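PDB 5FFP: immunity 23 family protein from Burkholderia dolosa AU0158, which probably protects the bacterium that makes it by neutralising the cognate toxin of a contact-dependent growth inhibition system, as a CdiI immunity protein. Local coordinates for residues A[65-68]-A[69-72]; A[13-17]-A[18-22]. All coordinates share one frame; numbering follows the deposited sequence.

Interaction 1 of 2, residues A[65-68]-A[69-72]; sequences AELF and HISP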
loop_
_atom_site.group_PDB
_atom_site.type_symbol
_atom_site.label_atom_id
_atom_site.label_comp_id
_atom_site.label_asym_id
_atom_site.label_seq_id
_atom_site.Cartn_x
_atom_site.Cartn_y
_atom_site.Cartn_z
ATOM N N ALA A 65 16.169 -13.544 4.612
ATOM C CA ALA A 65 16.960 -14.716 4.274
ATOM C C ALA A 65 16.405 -15.428 3.058
ATOM O O ALA A 65 17.153 -15.911 2.211
ATOM C CB ALA A 65 17.013 -15.660 5.462
ATOM N N GLU A 66 15.087 -15.478 2.960
ATOM C CA GLU A 66 14.456 -16.178 1.861
ATOM C C GLU A 66 14.819 -15.484 0.555
ATOM O O GLU A 66 15.379 -16.101 -0.357
ATOM C CB GLU A 66 12.937 -16.209 2.057
ATOM C CG GLU A 66 12.211 -17.225 1.181
ATOM C CD GLU A 66 10.948 -16.670 0.529
ATOM O OE1 GLU A 66 10.548 -15.508 0.808
ATOM O OE2 GLU A 66 10.358 -17.400 -0.296
ATOM N N LEU A 67 14.546 -14.180 0.509
ATOM C CA LEU A 67 14.699 -13.380 -0.708
ATOM C C LEU A 67 16.147 -13.322 -1.154
ATOM O O LEU A 67 16.430 -13.224 -2.358
ATOM C CB LEU A 67 14.187 -11.954 -0.479
ATOM C CG LEU A 67 12.684 -11.815 -0.212
ATOM C CD1 LEU A 67 12.346 -10.417 0.294
ATOM C CD2 LEU A 67 11.893 -12.157 -1.471
ATOM N N PHE A 68 17.056 -13.341 -0.181
ATOM C CA PHE A 68 18.484 -13.405 -0.482
ATOM C C PHE A 68 18.822 -14.669 -1.258
ATOM O O PHE A 68 19.526 -14.606 -2.263
ATOM C CB PHE A 68 19.331 -13.337 0.793
ATOM C CG PHE A 68 20.747 -12.955 0.532
ATOM C CD1 PHE A 68 21.655 -13.897 0.073
ATOM C CD2 PHE A 68 21.168 -11.646 0.697
ATOM C CE1 PHE A 68 22.961 -13.549 -0.201
ATOM C CE2 PHE A 68 22.473 -11.284 0.422
ATOM C CZ PHE A 68 23.373 -12.243 -0.027
ATOM N N HIS A 69 18.298 -15.804 -0.803
ATOM C CA HIS A 69 18.734 -17.109 -1.304
ATOM C C HIS A 69 17.932 -17.681 -2.469
ATOM O O HIS A 69 18.375 -18.642 -3.097
ATOM C CB HIS A 69 18.797 -18.126 -0.154
ATOM C CG HIS A 69 19.954 -17.894 0.766
ATOM N ND1 HIS A 69 19.807 -17.422 2.051
ATOM C CD2 HIS A 69 21.288 -18.013 0.559
ATOM C CE1 HIS A 69 20.997 -17.287 2.608
ATOM N NE2 HIS A 69 21.913 -17.637 1.723
ATOM N N ILE A 70 16.777 -17.103 -2.781
ATOM C CA ILE A 70 15.973 -17.619 -3.888
ATOM C C ILE A 70 16.433 -16.959 -5.187
ATOM O O ILE A 70 17.408 -16.229 -5.199
ATOM C CB ILE A 70 14.455 -17.461 -3.633
ATOM C CG1 ILE A 70 14.047 -15.986 -3.595
ATOM C CG2 ILE A 70 14.057 -18.163 -2.336
ATOM C CD1 ILE A 70 12.568 -15.786 -3.360
ATOM N N SER A 71 15.752 -17.267 -6.281
ATOM C CA SER A 71 16.092 -16.737 -7.591
ATOM C C SER A 71 15.865 -15.223 -7.644
ATOM O O SER A 71 15.016 -14.705 -6.907
ATOM C CB SER A 71 15.234 -17.431 -8.661
ATOM O OG SER A 71 15.426 -16.866 -9.946
ATOM N N PRO A 72 16.631 -14.502 -8.498
ATOM C CA PRO A 72 16.329 -13.089 -8.769
ATOM C C PRO A 72 14.927 -12.915 -9.332
ATOM O O PRO A 72 14.193 -12.010 -8.907
ATOM C CB PRO A 72 17.364 -12.692 -9.833
ATOM C CG PRO A 72 17.970 -13.968 -10.326
ATOM C CD PRO A 72 17.840 -14.958 -9.213
#
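The C-terminal turn of helix 65-69 is a worked example of a side chain joining in the closure of its own helix, for A65 O accepts two N-H groups of H69. The backbone N of H69 makes the ordinary i to i+4 bond at 3.2 Å from A65 O. Its imidazole ND1 adds a second, 3.1 Å from the same A65 O and bent to 140° at the hydrogen, and the two donors come from opposite faces of the carbonyl plane. H69 CG stands beside its own backbone N (chi1 -73°), which turns the ring back along the helix to that oxygen. One residue on, I70 N donates to E66 O at 3.0 Å, and I70 then leaves helical geometry; S71 is the N-cap of helix 72-83, its OG weakly bonded to E73 N. F68 meets the imidazole in an edge-to-face pair with ring planes 60° apart, while Y117 makes a further edge-to-face pair with H69. On the inner side L67, which is buried, runs alongside I70 with CD2 4.1 Å from I70 CD1. F68 CD1 sits 4.1 Å above the H69 ring plane, over its centre.

Interaction 2 of 2, residues A[13-17]-A[18-22]; sequences CDAVE and SWSTP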
loop_
_atom_site.group_PDB
_atom_site.type_symbol
_atom_site.label_atom_id
_atom_site.label_comp_id
_atom_site.label_asym_id
_atom_site.label_seq_id
_atom_site.Cartn_x
_atom_site.Cartn_y
_atom_site.Cartn_z
ATOM N N CYS A 13 25.116 11.020 -11.152
ATOM C CA CYS A 13 24.149 12.096 -11.412
ATOM C C CYS A 13 24.735 13.489 -11.765
ATOM O O CYS A 13 25.883 13.832 -11.399
ATOM C CB CYS A 13 23.141 12.176 -10.256
ATOM S SG CYS A 13 23.841 12.478 -8.626
ATOM N N ASP A 14 23.993 14.242 -12.590
ATOM C CA ASP A 14 24.362 15.592 -12.938
ATOM C C ASP A 14 23.130 16.392 -13.367
ATOM O O ASP A 14 22.304 15.912 -14.115
ATOM C CB ASP A 14 25.350 15.593 -14.116
ATOM C CG ASP A 14 26.791 15.411 -13.699
ATOM O OD1 ASP A 14 27.325 16.258 -12.947
ATOM O OD2 ASP A 14 27.387 14.388 -14.110
ATOM N N ALA A 15 23.088 17.638 -12.949
ATOM C CA ALA A 15 22.230 18.659 -13.488
ATOM C C ALA A 15 22.570 18.983 -14.946
ATOM O O ALA A 15 23.745 18.928 -15.362
ATOM C CB ALA A 15 22.408 19.945 -12.669
ATOM N N VAL A 16 21.548 19.371 -15.715
ATOM C CA VAL A 16 21.794 19.941 -17.007
ATOM C C VAL A 16 21.509 21.418 -16.907
ATOM O O VAL A 16 20.348 21.833 -16.696
ATOM C CB VAL A 16 20.914 19.323 -18.064
ATOM C CG1 VAL A 16 21.220 19.982 -19.400
ATOM C CG2 VAL A 16 21.090 17.802 -18.146
ATOM N N GLU A 17 22.559 22.209 -17.026
ATOM C CA GLU A 17 22.505 23.638 -16.817
ATOM C C GLU A 17 21.331 24.355 -17.471
ATOM O O GLU A 17 20.825 25.327 -16.914
ATOM C CB GLU A 17 23.792 24.311 -17.341
ATOM C CG GLU A 17 24.678 24.856 -16.226
ATOM C CD GLU A 17 25.833 25.749 -16.701
ATOM O OE1 GLU A 17 27.014 25.422 -16.349
ATOM O OE2 GLU A 17 25.582 26.789 -17.389
ATOM N N SER A 18 20.973 23.921 -18.675
ATOM C CA SER A 18 19.953 24.570 -19.493
ATOM C C SER A 18 18.529 24.101 -19.138
ATOM O O SER A 18 17.562 24.696 -19.567
ATOM C CB SER A 18 20.213 24.282 -20.968
ATOM O OG SER A 18 19.330 23.254 -21.416
ATOM N N TRP A 19 18.425 23.006 -18.383
ATOM C CA TRP A 19 17.137 22.512 -17.873
ATOM C C TRP A 19 16.819 23.037 -16.499
ATOM O O TRP A 19 15.741 22.824 -16.012
ATOM C CB TRP A 19 17.169 20.993 -17.768
ATOM C CG TRP A 19 17.286 20.283 -19.038
ATOM C CD1 TRP A 19 17.242 20.834 -20.312
ATOM C CD2 TRP A 19 17.359 18.884 -19.203
ATOM N NE1 TRP A 19 17.367 19.835 -21.241
ATOM C CE2 TRP A 19 17.438 18.631 -20.585
ATOM C CE3 TRP A 19 17.368 17.804 -18.322
ATOM C CZ2 TRP A 19 17.508 17.341 -21.101
ATOM C CZ3 TRP A 19 17.469 16.495 -18.850
ATOM C CH2 TRP A 19 17.541 16.295 -20.222
ATOM N N SER A 20 17.765 23.709 -15.866
ATOM C CA SER A 20 17.728 23.882 -14.425
ATOM C C SER A 20 17.522 25.342 -14.051
ATOM O O SER A 20 17.704 26.231 -14.887
ATOM C CB SER A 20 19.049 23.389 -13.828
ATOM O OG SER A 20 19.203 22.003 -14.097
ATOM N N THR A 21 17.151 25.553 -12.779
ATOM C CA THR A 21 17.023 26.879 -12.181
ATOM C C THR A 21 17.753 26.753 -10.866
ATOM O O THR A 21 17.929 25.657 -10.401
ATOM C CB THR A 21 15.535 27.229 -11.904
ATOM O OG1 THR A 21 15.088 26.514 -10.731
ATOM C CG2 THR A 21 14.684 26.786 -13.056
ATOM N N PRO A 22 18.067 27.866 -10.208
ATOM C CA PRO A 22 18.662 27.721 -8.893
ATOM C C PRO A 22 17.876 26.814 -7.935
ATOM O O PRO A 22 18.463 26.288 -7.004
ATOM C CB PRO A 22 18.700 29.164 -8.361
ATOM C CG PRO A 22 18.571 30.047 -9.567
ATOM C CD PRO A 22 17.684 29.262 -10.490
#
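V16 and W19 make the close-fitting part of this corner, with the branched side chain laid over one face of the indole. V16 CG1 is a CH-pi partner of the five-membered ring, 4.0 Å from its centroid and 8° off the normal, while V16 CG2 lies over the rim of the six-membered ring, 3.7 Å from W19 CE3. With V16 CG1 anti to its backbone N (chi1 180°), one methyl falls to each ring. The backbone beneath is a type I beta turn, V16 to W19, by which the chain turns away from the end of strand 9-15 on its way to strand 26-33. W19 N closes the turn on V16 O at 2.8 Å. S20 OG donates to V16 O as well, also at 2.8 Å, and both donors stand well out of the carbonyl plane, on opposite faces. The same S20 hydroxyl takes the N-H of N26, the first residue of the returning strand, so one oxygen links the turn to the next strand. The solvent side is looser: E17 and S18, the two central residues of the turn, are exposed, E17 CB points away from 18-22 with the chain extended beyond CG, and A15 CB comes no nearer than 4.1 Å to S20 OG.

Both contacts are local and lie at the surface, on opposite sides of the chain's centre with their own centres about 39 Å apart, and they hold different elements. Interaction 1 ends one helix and leads to the next; among the residues that touch, only interaction 1 has a buried one, L67, which reaches helix 72-83 and strand 110-117. Interaction 2 lies farther from the centre and turns the chain between two neighbouring strands of the four-stranded antiparallel sheet. A common principle is visible: in each, one carbonyl oxygen accepts a backbone N-H and a side-chain donor from opposite faces. The donors differ, an imidazole nitrogen against a hydroxyl, and so does the aromatic chemistry, ring on ring against methyls on indole.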